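PDB 5Z3K: glucosidase from Croceicoccus marinus, which probably hydrolyses glycosidic bonds as a beta-glucosidase of glycoside hydrolase family 39. Local coordinates for residues P437-R442 with L454-G459; F199-G204 with N408-R413; Q118-L123 with Y173-A178; A49-V54 with I101-L106; A281-A286 with S375-P380. All blocks are in the same frame, centred on the assembly; numbering follows the deposited sequence.

The chain folds into an eight-stranded parallel beta/alpha barrel and a nine-stranded mixed sheet. Along the sequence the contacts open in the order 4, 3, 2, 5, 1, and interaction 5 is nested inside the loop closed by interaction 2. Interaction 4 lies within the barrel wall, its centre about 10 Å from the centre of the chain. Interaction 3 packs loop and helix outside the barrel. Interaction 5 joins barrel and sheet directly; interaction 2 ties a barrel loop to the loop after strand 405-408. The two touch through Arg413 and Ile379. Interaction 1 closes one edge of the mixed sheet, about 57 Å from interaction 3, centre to centre.

Interaction 1. Residues P437-R442 with L454-G459; sequences PHRVVR and LDSHEG
Leu454 and Arg442 meet near the turn end of an antiparallel beta hairpin made by strands 438-446 and 452-459. Leu454 N donates to Arg442 O at 2.7 Å. The Leu454 CB lies over one face of the Arg442 guanidinium, off its centre, and CD1 reaches NH1. Next comes Asp455, which Arg442 grips side-on with two nitrogens. Arg442 NE holds Asp455 OD1 at 3.0 Å. Arg442 NH2 holds Asp455 OD2 at 2.8 Å. The two flat groups are not coplanar: their planes are 48° apart, and NH2 approaches OD2 from above the carboxylate plane. Arg442 also forms a salt bridge through NH1 with Glu476, so it meets two acids.

Ser456 lies on the face that carries Arg439 and Val441. Its OG accepts a rather long bond of 3.3 Å from Arg439 NH2, and its CB packs on Val441 CG2. His457 is on the other face, beside Val440, and the two side chains point the same way. Its CE1 touches Val440 CG2 at 3.7 Å. The backbones of this pair exchange two hydrogen bonds. A water joins His457 NE2 to His438 NE2. Val440 also packs on Val464 and Val466. Glu458 brings CG near Arg439 CG, while its carboxylate stays out of contact with the guanidinium.

Gly459 completes the walk. Its O accepts from His438 N at 2.8 Å. His438 CG stands between the backbone N and the carbonyl carbon (chi1 55°), and the ring covers the same Gly459 O, which lies 3.5 Å from the ring plane over its centre.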
# COMPACT_ATOMS: atom_id res chain seq x y z
N PRO A 437 18.64 7.70 -31.89
CA PRO A 437 18.06 8.82 -31.14
C PRO A 437 17.29 8.36 -29.90
O PRO A 437 16.58 7.36 -29.93
CB PRO A 437 17.14 9.50 -32.16
CG PRO A 437 17.64 9.04 -33.49
CD PRO A 437 18.15 7.66 -33.28
N HIS A 438 17.45 9.12 -28.82
CA HIS A 438 16.72 8.86 -27.59
C HIS A 438 16.29 10.17 -26.96
O HIS A 438 16.81 11.24 -27.30
CB HIS A 438 17.56 8.04 -26.59
CG HIS A 438 18.88 8.66 -26.26
ND1 HIS A 438 20.08 8.03 -26.54
CD2 HIS A 438 19.20 9.82 -25.64
CE1 HIS A 438 21.08 8.78 -26.13
NE2 HIS A 438 20.58 9.88 -25.58
N ARG A 439 15.33 10.09 -26.04
CA ARG A 439 14.86 11.24 -25.28
C ARG A 439 15.12 11.01 -23.79
O ARG A 439 14.87 9.91 -23.28
CB ARG A 439 13.36 11.50 -25.50
CG ARG A 439 12.91 12.86 -25.00
CD ARG A 439 11.44 13.17 -25.27
NE ARG A 439 11.11 14.49 -24.75
CZ ARG A 439 9.89 14.89 -24.39
NH1 ARG A 439 8.86 14.06 -24.50
NH2 ARG A 439 9.71 16.12 -23.91
N VAL A 440 15.63 12.04 -23.12
CA VAL A 440 15.84 12.04 -21.67
C VAL A 440 14.91 13.07 -21.06
O VAL A 440 15.01 14.26 -21.36
CB VAL A 440 17.30 12.36 -21.31
CG1 VAL A 440 17.52 12.21 -19.82
CG2 VAL A 440 18.27 11.52 -22.14
N VAL A 441 14.01 12.61 -20.19
CA VAL A 441 13.08 13.49 -19.48
C VAL A 441 13.29 13.32 -17.98
O VAL A 441 13.60 12.22 -17.50
CB VAL A 441 11.62 13.19 -19.87
CG1 VAL A 441 10.67 14.09 -19.13
CG2 VAL A 441 11.42 13.34 -21.37
N ARG A 442 13.12 14.40 -17.23
CA ARG A 442 13.31 14.38 -15.78
C ARG A 442 12.10 14.98 -15.09
O ARG A 442 11.65 16.07 -15.47
CB ARG A 442 14.58 15.15 -15.41
CG ARG A 442 14.69 15.58 -13.96
CD ARG A 442 16.06 16.23 -13.68
NE ARG A 442 16.13 17.65 -14.03
CZ ARG A 442 16.05 18.65 -13.16
NH1 ARG A 442 15.88 18.40 -11.86
NH2 ARG A 442 16.13 19.90 -13.58
N LEU A 454 10.71 18.60 -15.42
CA LEU A 454 11.55 19.78 -15.25
C LEU A 454 12.31 20.15 -16.51
O LEU A 454 12.42 21.35 -16.84
CB LEU A 454 12.54 19.57 -14.10
CG LEU A 454 11.94 19.52 -12.70
CD1 LEU A 454 12.90 20.13 -11.70
CD2 LEU A 454 10.58 20.22 -12.63
N ASP A 455 12.82 19.17 -17.24
CA ASP A 455 13.56 19.43 -18.47
C ASP A 455 13.59 18.15 -19.29
O ASP A 455 13.16 17.08 -18.84
CB ASP A 455 14.98 19.95 -18.20
CG ASP A 455 15.67 19.21 -17.08
OD1 ASP A 455 15.42 18.00 -16.92
OD2 ASP A 455 16.49 19.84 -16.37
N SER A 456 14.13 18.28 -20.50
CA SER A 456 14.22 17.17 -21.43
C SER A 456 15.12 17.58 -22.58
O SER A 456 15.25 18.77 -22.90
CB SER A 456 12.85 16.75 -21.95
OG SER A 456 12.38 17.70 -22.88
N HIS A 457 15.70 16.58 -23.22
CA HIS A 457 16.49 16.79 -24.43
C HIS A 457 16.53 15.48 -25.19
O HIS A 457 16.15 14.42 -24.69
CB HIS A 457 17.90 17.28 -24.10
CG HIS A 457 18.84 16.20 -23.68
ND1 HIS A 457 19.03 15.85 -22.36
CD2 HIS A 457 19.64 15.37 -24.40
CE1 HIS A 457 19.90 14.86 -22.28
NE2 HIS A 457 20.29 14.56 -23.51
N GLU A 458 16.98 15.57 -26.44
CA GLU A 458 17.17 14.40 -27.28
C GLU A 458 18.65 14.29 -27.64
O GLU A 458 19.36 15.30 -27.77
CB GLU A 458 16.31 14.47 -28.54
CG GLU A 458 14.82 14.65 -28.25
CD GLU A 458 13.93 14.17 -29.39
OE1 GLU A 458 14.46 13.90 -30.49
OE2 GLU A 458 12.70 14.05 -29.18
N GLY A 459 19.10 13.06 -27.79
CA GLY A 459 20.49 12.81 -28.09
C GLY A 459 20.61 11.47 -28.78
O GLY A 459 19.62 10.82 -29.11
O HOH W 1 22.06 12.35 -24.27
O HOH W 2 13.37 16.83 -25.86
O HOH W 3 16.98 16.11 -19.24

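Interaction 2. Residues F199-G204 with N408-R413; sequences FPLNEG and NVPPRR
Asn408 makes both direct hydrogen bonds of this contact. Its backbone N donates to Asn202 OD1 at 2.7 Å. The bond is nearly straight (171° at the hydrogen) and lies in the amide plane of Asn202, on a lone pair of OD1. Its side-chain ND2 donates to Leu201 O at 2.9 Å. That oxygen lies close to the Asn408 amide plane, while the donor is tilted 32° from the carbonyl plane of Leu201. The acceptors belong to a type I beta turn from Phe199 to Asn202, which follows barrel strand 191-197. Asn408 ends strand 405-408 and begins the loop that leads to strand 423-429.

The two side-chain amides also stack on each other, with planes only 21° apart.

Two waters add a second set of links. One accepts from Leu201 N and donates to Asn202 OD1 at 2.6 Å and to Asn408 O at 2.9 Å. The other accepts from Asn202 ND2 and donates to Asn408 OD1.

The apolar part is small. Leu201 CB packs on Asn408 CB at 3.8 Å. Leu201 CD1 touches Pro410 CD at 3.6 Å, and the two side chains cross at about a right angle. Both residues also pack on Ile242 of helix 238-252.

The direct bonds and the waters define both asparagine amides: each oxygen accepts and each nitrogen donates. Asn202 OD1 takes two donors. The join is therefore made by neutral, directional groups, and its polar links do not depend on a salt bridge between the segments.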
# COMPACT_ATOMS: atom_id res chain seq x y z
N PHE A 199 -0.21 -4.45 15.51
CA PHE A 199 1.03 -4.41 16.28
C PHE A 199 1.86 -5.65 15.95
O PHE A 199 1.98 -6.57 16.78
CB PHE A 199 0.72 -4.33 17.78
CG PHE A 199 -0.17 -3.17 18.15
CD1 PHE A 199 -0.05 -1.95 17.52
CD2 PHE A 199 -1.13 -3.32 19.14
CE1 PHE A 199 -0.86 -0.88 17.86
CE2 PHE A 199 -1.94 -2.26 19.49
CZ PHE A 199 -1.81 -1.04 18.85
N PRO A 200 2.48 -5.70 14.76
CA PRO A 200 3.05 -6.97 14.28
C PRO A 200 4.28 -7.46 15.03
O PRO A 200 4.68 -8.61 14.81
CB PRO A 200 3.41 -6.67 12.81
CG PRO A 200 3.58 -5.18 12.77
CD PRO A 200 2.57 -4.64 13.74
N LEU A 201 4.91 -6.64 15.88
CA LEU A 201 5.99 -7.14 16.73
C LEU A 201 5.50 -7.45 18.14
O LEU A 201 6.32 -7.56 19.06
CB LEU A 201 7.15 -6.15 16.78
CG LEU A 201 7.83 -5.78 15.45
CD1 LEU A 201 9.01 -4.83 15.68
CD2 LEU A 201 8.28 -7.02 14.69
N ASN A 202 4.19 -7.58 18.34
CA ASN A 202 3.60 -7.89 19.64
C ASN A 202 2.97 -9.27 19.58
O ASN A 202 2.11 -9.52 18.73
CB ASN A 202 2.55 -6.84 20.04
CG ASN A 202 3.16 -5.55 20.56
OD1 ASN A 202 3.77 -4.80 19.82
ND2 ASN A 202 2.99 -5.29 21.85
N GLU A 203 3.37 -10.16 20.49
CA GLU A 203 2.69 -11.44 20.59
C GLU A 203 1.28 -11.23 21.11
O GLU A 203 1.00 -10.27 21.84
CB GLU A 203 3.46 -12.39 21.50
CG GLU A 203 3.42 -11.99 22.96
CD GLU A 203 4.33 -12.85 23.83
OE1 GLU A 203 4.84 -13.88 23.33
OE2 GLU A 203 4.55 -12.49 25.00
N GLY A 204 0.36 -12.11 20.71
CA GLY A 204 -1.02 -11.93 21.10
C GLY A 204 -1.99 -12.86 20.40
O GLY A 204 -1.62 -13.65 19.52
N ASN A 408 5.56 -2.80 20.37
CA ASN A 408 6.98 -3.06 20.18
C ASN A 408 7.45 -2.49 18.84
O ASN A 408 6.78 -2.66 17.82
CB ASN A 408 7.27 -4.56 20.25
CG ASN A 408 7.00 -5.14 21.64
OD1 ASN A 408 6.99 -4.41 22.63
ND2 ASN A 408 6.77 -6.44 21.70
N VAL A 409 8.59 -1.81 18.85
CA VAL A 409 9.17 -1.21 17.65
C VAL A 409 10.58 -1.76 17.51
O VAL A 409 11.21 -2.09 18.52
CB VAL A 409 9.19 0.33 17.74
CG1 VAL A 409 7.78 0.91 17.60
CG2 VAL A 409 9.85 0.78 19.03
N PRO A 410 11.12 -1.88 16.30
CA PRO A 410 12.48 -2.38 16.15
C PRO A 410 13.48 -1.39 16.73
O PRO A 410 13.16 -0.20 16.88
CB PRO A 410 12.65 -2.53 14.63
CG PRO A 410 11.62 -1.66 14.02
CD PRO A 410 10.48 -1.58 15.00
N PRO A 411 14.67 -1.84 17.09
CA PRO A 411 15.72 -0.89 17.50
C PRO A 411 16.01 0.09 16.38
O PRO A 411 16.09 -0.28 15.20
CB PRO A 411 16.92 -1.78 17.80
CG PRO A 411 16.63 -3.07 17.11
CD PRO A 411 15.15 -3.23 17.13
N ARG A 412 16.16 1.35 16.74
CA ARG A 412 16.46 2.36 15.74
C ARG A 412 17.83 2.12 15.11
O ARG A 412 18.77 1.65 15.77
CB ARG A 412 16.41 3.75 16.36
CG ARG A 412 15.01 4.19 16.69
CD ARG A 412 15.07 5.52 17.35
NE ARG A 412 13.74 6.08 17.51
CZ ARG A 412 13.47 7.13 18.26
NH1 ARG A 412 14.45 7.74 18.92
NH2 ARG A 412 12.22 7.57 18.35
N ARG A 413 17.94 2.43 13.82
CA ARG A 413 19.18 2.28 13.06
C ARG A 413 20.04 3.52 13.32
O ARG A 413 20.07 4.47 12.54
CB ARG A 413 18.89 2.11 11.58
CG ARG A 413 18.15 0.85 11.22
CD ARG A 413 18.30 0.54 9.74
NE ARG A 413 17.79 1.64 8.92
CZ ARG A 413 18.31 2.00 7.75
NH1 ARG A 413 19.35 1.34 7.24
NH2 ARG A 413 17.77 3.01 7.07
O HOH W 4 4.31 -4.07 17.39
O HOH W 5 4.27 -2.89 23.55

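Interaction 3. Residues Q118-L123 with Y173-A178; sequences QPARDL and YEMYAA
Glu174 O accepts from Ala178 N at 2.9 Å, and this helical bond joins two residues that both touch Leu123. Leu123 lies at the start of helix 123-138. Its CG is anti to the backbone N (chi1 -165°), which carries the branch point toward helix 169-186. CD2 of Leu123 touches Glu174 CB at 3.9 Å. CD1 of Leu123 meets Met175 CG at 3.8 Å and, less closely, Ala178 CB. Glu174 crosses Leu123 at about a right angle, and its OE1 is hydrogen-bonded to Tyr213.

Met175, a selenomethionine in this crystal, reaches further. Its SE lies 3.5 Å from Ala120 N and 4.0 Å from Pro119 CB. Its CE packs near Ala120 CB at 4.2 Å. Ala120 N is buried here and has no hydrogen-bond partner in the model, so an apolar side chain covers a polar group. Phe165 and Tyr126 also pack on Met175. Next to this contact, Asp122 caps the start of helix 123-138 through OD1 and Lys125 N.

Helix 169-186 thus packs against the loop after strand 104-109 and the first residue of helix 123-138. This is apolar packing typical of the outer helical layer of a beta/alpha barrel.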
# COMPACT_ATOMS: atom_id res chain seq x y z
N GLN A 118 -19.00 -4.83 17.03
CA GLN A 118 -19.50 -6.06 17.61
C GLN A 118 -19.28 -7.24 16.67
O GLN A 118 -19.28 -7.08 15.44
CB GLN A 118 -20.99 -5.94 17.93
CG GLN A 118 -21.32 -4.90 18.98
CD GLN A 118 -22.81 -4.77 19.21
OE1 GLN A 118 -23.55 -5.74 19.08
NE2 GLN A 118 -23.26 -3.56 19.54
N PRO A 119 -19.09 -8.44 17.20
CA PRO A 119 -19.02 -9.63 16.35
C PRO A 119 -20.39 -9.97 15.76
O PRO A 119 -21.42 -9.39 16.13
CB PRO A 119 -18.53 -10.73 17.30
CG PRO A 119 -19.04 -10.27 18.66
CD PRO A 119 -18.99 -8.78 18.64
N ALA A 120 -20.39 -10.92 14.83
CA ALA A 120 -21.63 -11.37 14.22
C ALA A 120 -22.52 -12.08 15.24
O ALA A 120 -22.05 -12.91 16.03
CB ALA A 120 -21.34 -12.32 13.06
N ARG A 121 -23.81 -11.75 15.21
CA ARG A 121 -24.85 -12.38 16.02
C ARG A 121 -25.24 -13.76 15.50
O ARG A 121 -25.50 -14.67 16.29
CB ARG A 121 -26.10 -11.49 16.02
CG ARG A 121 -26.41 -10.76 17.31
CD ARG A 121 -27.93 -10.56 17.43
NE ARG A 121 -28.50 -9.83 16.29
CZ ARG A 121 -29.31 -10.36 15.38
NH1 ARG A 121 -29.63 -11.64 15.45
NH2 ARG A 121 -29.79 -9.63 14.38
N ASP A 122 -25.32 -13.90 14.18
CA ASP A 122 -25.84 -15.10 13.53
C ASP A 122 -24.79 -15.52 12.51
O ASP A 122 -24.78 -15.01 11.38
CB ASP A 122 -27.20 -14.83 12.89
CG ASP A 122 -27.77 -16.04 12.14
OD1 ASP A 122 -27.03 -17.00 11.87
OD2 ASP A 122 -28.98 -16.02 11.82
N LEU A 123 -23.93 -16.46 12.90
CA LEU A 123 -22.76 -16.78 12.08
C LEU A 123 -23.17 -17.45 10.77
O LEU A 123 -22.56 -17.20 9.72
CB LEU A 123 -21.79 -17.65 12.87
CG LEU A 123 -20.37 -17.80 12.35
CD1 LEU A 123 -19.66 -16.46 12.34
CD2 LEU A 123 -19.58 -18.84 13.16
N TYR A 173 -12.00 -15.67 15.25
CA TYR A 173 -11.53 -16.81 14.47
C TYR A 173 -12.67 -17.49 13.73
O TYR A 173 -12.53 -17.89 12.57
CB TYR A 173 -10.83 -17.84 15.37
CG TYR A 173 -9.73 -17.33 16.28
CD1 TYR A 173 -8.99 -16.20 15.96
CD2 TYR A 173 -9.41 -18.01 17.45
CE1 TYR A 173 -7.96 -15.75 16.80
CE2 TYR A 173 -8.41 -17.56 18.30
CZ TYR A 173 -7.68 -16.44 17.98
OH TYR A 173 -6.68 -16.02 18.84
N GLU A 174 -13.81 -17.68 14.40
CA GLU A 174 -14.91 -18.37 13.74
C GLU A 174 -15.45 -17.54 12.58
O GLU A 174 -15.84 -18.09 11.54
CB GLU A 174 -16.01 -18.70 14.75
CG GLU A 174 -15.61 -19.76 15.76
CD GLU A 174 -15.31 -21.12 15.12
OE1 GLU A 174 -14.23 -21.69 15.38
OE2 GLU A 174 -16.17 -21.62 14.35
N MSE A 175 -15.46 -16.22 12.74
CA MSE A 175 -15.85 -15.32 11.67
C MSE A 175 -14.88 -15.40 10.50
O MSE A 175 -15.29 -15.40 9.34
CB MSE A 175 -15.94 -13.89 12.20
CG MSE A 175 -17.18 -13.60 13.00
SE MSE A 175 -17.19 -11.83 13.74
CE MSE A 175 -17.57 -10.76 12.12
N TYR A 176 -13.58 -15.49 10.81
CA TYR A 176 -12.60 -15.67 9.75
C TYR A 176 -12.86 -16.97 8.99
O TYR A 176 -12.86 -16.98 7.75
CB TYR A 176 -11.17 -15.68 10.30
CG TYR A 176 -10.20 -15.91 9.17
CD1 TYR A 176 -9.95 -14.91 8.24
CD2 TYR A 176 -9.57 -17.14 9.00
CE1 TYR A 176 -9.10 -15.12 7.17
CE2 TYR A 176 -8.71 -17.35 7.94
CZ TYR A 176 -8.48 -16.33 7.02
OH TYR A 176 -7.64 -16.51 5.96
N ALA A 177 -13.10 -18.06 9.72
CA ALA A 177 -13.31 -19.34 9.04
C ALA A 177 -14.56 -19.30 8.18
O ALA A 177 -14.58 -19.87 7.08
CB ALA A 177 -13.40 -20.47 10.07
N ALA A 178 -15.62 -18.64 8.66
CA ALA A 178 -16.83 -18.51 7.86
C ALA A 178 -16.56 -17.74 6.57
O ALA A 178 -17.00 -18.14 5.49
CB ALA A 178 -17.93 -17.82 8.67

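Interaction 4. Residues A49-V54 with I101-L106; sequences AQVTLV and IGANIL
Leu53 and Val54 pair in parallel with Asn104 and Ile105, within the eight-stranded beta/alpha barrel. Strands 53-55 and 104-109 are neighbours there, joined by a beta-alpha-beta crossover through helix 89-100. The strand part is tight. Val54 N donates to Asn104 O at 2.9 Å, and Leu106 N donates to Val54 O at 2.8 Å. Leu53 CG is anti to the backbone N (chi1 -175°), and a chi2 of 57° then lays Leu53 CD1 against the backbone of Asn104, 3.6 Å from Asn104 O. The same methyl is also near Leu106 CB. On the other face Val54 CG2 approaches Ala103 CB, and Thr98 of helix 89-100 packs on both residues.

The end before the strands is looser and holds water. Val51 CB and Ile101 CD1 are 4.4 Å apart. One water donates to both Val51 O and Ile101 O, bridging the two backbones where no direct bond joins them. Gly102, with positive phi, ends helix 89-100 in a Schellman motif.

Thr52 O stands where the two parts meet. It accepts from Asn104 N at 2.9 Å, the donor lying 51° above the carbonyl plane, and from a second water at 2.8 Å, which in turn accepts from Asn104 ND2.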
# COMPACT_ATOMS: atom_id res chain seq x y z
N ALA A 49 -0.43 7.13 -11.76
CA ALA A 49 0.50 6.47 -10.84
C ALA A 49 0.59 4.97 -11.08
O ALA A 49 1.39 4.31 -10.40
CB ALA A 49 0.07 6.73 -9.39
N GLN A 50 -0.23 4.41 -11.97
CA GLN A 50 -0.27 2.97 -12.22
C GLN A 50 -0.50 2.17 -10.93
O GLN A 50 0.16 1.17 -10.67
CB GLN A 50 1.01 2.50 -12.93
CG GLN A 50 1.34 3.38 -14.14
CD GLN A 50 1.79 2.59 -15.35
OE1 GLN A 50 1.31 1.48 -15.61
NE2 GLN A 50 2.71 3.16 -16.11
N VAL A 51 -1.46 2.63 -10.11
CA VAL A 51 -1.93 1.84 -8.98
C VAL A 51 -2.36 0.47 -9.48
O VAL A 51 -3.09 0.37 -10.47
CB VAL A 51 -3.09 2.57 -8.27
CG1 VAL A 51 -3.85 1.62 -7.31
CG2 VAL A 51 -2.57 3.81 -7.52
N THR A 52 -1.90 -0.60 -8.81
CA THR A 52 -2.21 -1.96 -9.22
C THR A 52 -3.10 -2.72 -8.23
O THR A 52 -3.58 -3.81 -8.57
CB THR A 52 -0.92 -2.78 -9.42
OG1 THR A 52 -0.06 -2.61 -8.28
CG2 THR A 52 -0.19 -2.34 -10.68
N LEU A 53 -3.34 -2.17 -7.04
CA LEU A 53 -4.12 -2.87 -6.03
C LEU A 53 -4.75 -1.82 -5.14
O LEU A 53 -4.08 -0.84 -4.78
CB LEU A 53 -3.25 -3.83 -5.20
CG LEU A 53 -3.94 -4.74 -4.18
CD1 LEU A 53 -5.02 -5.60 -4.83
CD2 LEU A 53 -2.92 -5.62 -3.47
N VAL A 54 -6.03 -1.99 -4.82
CA VAL A 54 -6.74 -1.02 -3.99
C VAL A 54 -7.42 -1.76 -2.84
O VAL A 54 -8.25 -2.65 -3.07
CB VAL A 54 -7.76 -0.21 -4.79
CG1 VAL A 54 -8.52 0.73 -3.86
CG2 VAL A 54 -7.06 0.59 -5.90
N ILE A 101 -9.10 1.47 -14.25
CA ILE A 101 -7.68 1.82 -14.36
C ILE A 101 -6.79 0.58 -14.28
O ILE A 101 -5.57 0.71 -14.19
CB ILE A 101 -7.28 2.85 -13.29
CG1 ILE A 101 -7.35 2.25 -11.88
CG2 ILE A 101 -8.13 4.13 -13.42
CD1 ILE A 101 -6.59 3.03 -10.85
N GLY A 102 -7.37 -0.62 -14.34
CA GLY A 102 -6.59 -1.83 -14.42
C GLY A 102 -6.08 -2.35 -13.10
O GLY A 102 -5.20 -3.22 -13.08
N ALA A 103 -6.61 -1.86 -11.99
CA ALA A 103 -6.15 -2.30 -10.68
C ALA A 103 -7.00 -3.45 -10.13
O ALA A 103 -8.20 -3.56 -10.41
CB ALA A 103 -6.15 -1.13 -9.70
N ASN A 104 -6.35 -4.32 -9.37
CA ASN A 104 -7.06 -5.35 -8.62
C ASN A 104 -7.57 -4.79 -7.30
O ASN A 104 -7.25 -3.67 -6.90
CB ASN A 104 -6.15 -6.55 -8.38
CG ASN A 104 -6.03 -7.43 -9.61
OD1 ASN A 104 -6.77 -8.39 -9.77
ND2 ASN A 104 -5.10 -7.10 -10.47
N ILE A 105 -8.38 -5.58 -6.60
CA ILE A 105 -9.04 -5.10 -5.40
C ILE A 105 -8.73 -6.04 -4.24
O ILE A 105 -8.75 -7.27 -4.40
CB ILE A 105 -10.56 -4.94 -5.61
CG1 ILE A 105 -10.80 -3.85 -6.66
CG2 ILE A 105 -11.26 -4.57 -4.32
CD1 ILE A 105 -12.22 -3.79 -7.21
N LEU A 106 -8.40 -5.45 -3.09
CA LEU A 106 -8.30 -6.15 -1.81
C LEU A 106 -9.52 -5.71 -1.02
O LEU A 106 -9.60 -4.57 -0.56
CB LEU A 106 -7.00 -5.79 -1.10
CG LEU A 106 -6.85 -6.24 0.35
CD1 LEU A 106 -6.74 -7.75 0.35
CD2 LEU A 106 -5.61 -5.61 0.98
O HOH W 6 -3.59 1.71 -12.75
O HOH W 7 -2.71 -6.16 -9.75

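Interaction 5. Residues A281-A286 with S375-P380; sequences AAFLAA and SNYAIP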
# COMPACT_ATOMS: atom_id res chain seq x y z
N ALA A 281 7.24 12.94 1.11
CA ALA A 281 7.41 12.47 -0.26
C ALA A 281 8.71 11.68 -0.42
O ALA A 281 8.71 10.59 -1.00
CB ALA A 281 7.41 13.67 -1.21
N ALA A 282 9.81 12.22 0.08
CA ALA A 282 11.08 11.51 -0.04
C ALA A 282 11.05 10.22 0.77
O ALA A 282 11.59 9.20 0.34
CB ALA A 282 12.24 12.40 0.41
N PHE A 283 10.40 10.25 1.93
CA PHE A 283 10.27 9.04 2.74
C PHE A 283 9.54 7.95 1.97
O PHE A 283 9.98 6.79 1.93
CB PHE A 283 9.53 9.34 4.05
CG PHE A 283 9.28 8.12 4.91
CD1 PHE A 283 8.21 7.26 4.66
CD2 PHE A 283 10.12 7.83 5.99
CE1 PHE A 283 7.98 6.13 5.47
CE2 PHE A 283 9.90 6.73 6.80
CZ PHE A 283 8.84 5.87 6.54
N LEU A 284 8.38 8.28 1.38
CA LEU A 284 7.58 7.22 0.79
C LEU A 284 8.25 6.66 -0.46
O LEU A 284 8.13 5.46 -0.73
CB LEU A 284 6.15 7.71 0.52
CG LEU A 284 5.85 8.58 -0.69
CD1 LEU A 284 5.40 7.70 -1.84
CD2 LEU A 284 4.77 9.61 -0.31
N ALA A 285 9.00 7.48 -1.20
CA ALA A 285 9.75 6.95 -2.32
C ALA A 285 10.89 6.03 -1.85
O ALA A 285 11.09 4.94 -2.40
CB ALA A 285 10.29 8.09 -3.20
N ALA A 286 11.63 6.45 -0.82
CA ALA A 286 12.68 5.57 -0.30
C ALA A 286 12.10 4.29 0.28
O ALA A 286 12.68 3.21 0.13
CB ALA A 286 13.53 6.30 0.75
N SER A 375 15.51 8.75 -4.63
CA SER A 375 15.04 9.54 -3.49
C SER A 375 16.22 9.86 -2.59
O SER A 375 17.02 8.97 -2.28
CB SER A 375 13.95 8.84 -2.69
OG SER A 375 13.52 9.66 -1.61
N ASN A 376 16.33 11.12 -2.19
CA ASN A 376 17.33 11.58 -1.24
C ASN A 376 16.60 11.93 0.05
O ASN A 376 16.07 13.04 0.19
CB ASN A 376 18.11 12.77 -1.81
CG ASN A 376 19.35 13.09 -1.01
OD1 ASN A 376 19.72 12.35 -0.10
ND2 ASN A 376 20.02 14.18 -1.36
N TYR A 377 16.55 10.98 0.98
CA TYR A 377 15.81 11.12 2.23
C TYR A 377 16.76 11.04 3.42
O TYR A 377 17.62 10.16 3.47
CB TYR A 377 14.72 10.03 2.36
CG TYR A 377 14.06 10.09 3.72
CD1 TYR A 377 13.06 11.02 3.98
CD2 TYR A 377 14.49 9.28 4.77
CE1 TYR A 377 12.47 11.11 5.21
CE2 TYR A 377 13.91 9.38 6.02
CZ TYR A 377 12.90 10.29 6.23
OH TYR A 377 12.32 10.39 7.48
N ALA A 378 16.56 11.92 4.40
CA ALA A 378 17.40 11.94 5.60
C ALA A 378 16.53 11.68 6.83
O ALA A 378 15.57 12.42 7.07
CB ALA A 378 18.13 13.28 5.73
N ILE A 379 16.86 10.64 7.58
CA ILE A 379 16.24 10.46 8.90
C ILE A 379 16.60 11.66 9.77
O ILE A 379 17.79 12.01 9.86
CB ILE A 379 16.73 9.16 9.55
CG1 ILE A 379 16.27 7.93 8.77
CG2 ILE A 379 16.25 9.08 11.00
CD1 ILE A 379 17.05 6.66 9.12
N PRO A 380 15.64 12.33 10.40
CA PRO A 380 16.00 13.47 11.25
C PRO A 380 16.84 13.04 12.45
O PRO A 380 16.70 11.92 12.97
CB PRO A 380 14.63 14.03 11.69
CG PRO A 380 13.68 13.56 10.61
CD PRO A 380 14.18 12.21 10.20
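Ala282 and Tyr377 bring the backbones nearest, with CA atoms 5.3 Å apart. Residues 281-286 belong to helix 277-291. Residues 375-376 end strand 369-376, and the chain then runs on as an extended loop.

Ser375 OG, anti to its backbone N (chi1 -179°), donates to Ala282 O at 2.8 Å. The C=O...OG angle is 114°, so the hydroxyl comes in well to one side of the carbonyl. Ala282 O also accepts from Ala286 N at 3.0 Å, the normal helical bond. Two donors therefore hold this oxygen. Ser375 CB packs on Ala285 CB at 3.8 Å.

Tyr377 lies beside Phe283, both side chains pointing the same way. The edge of Phe283 meets the face of Tyr377 in a T-shaped pair, with centroids 5.5 Å apart and planes at 82°. Phe283 CD2 comes 3.7 Å from Tyr377 CZ. Tyr377 CE1 is also against Phe283 CB at 3.6 Å. Tyr377 OH is hydrogen-bonded to Arg234 O.

Small alanines bring the helix close to the strand end, and Ala285 also touches Val337 and Val475. The contact packs a helix of the beta/alpha barrel against the mixed sheet, consistent with the barrel and beta-sandwich architecture of family 39 enzymes.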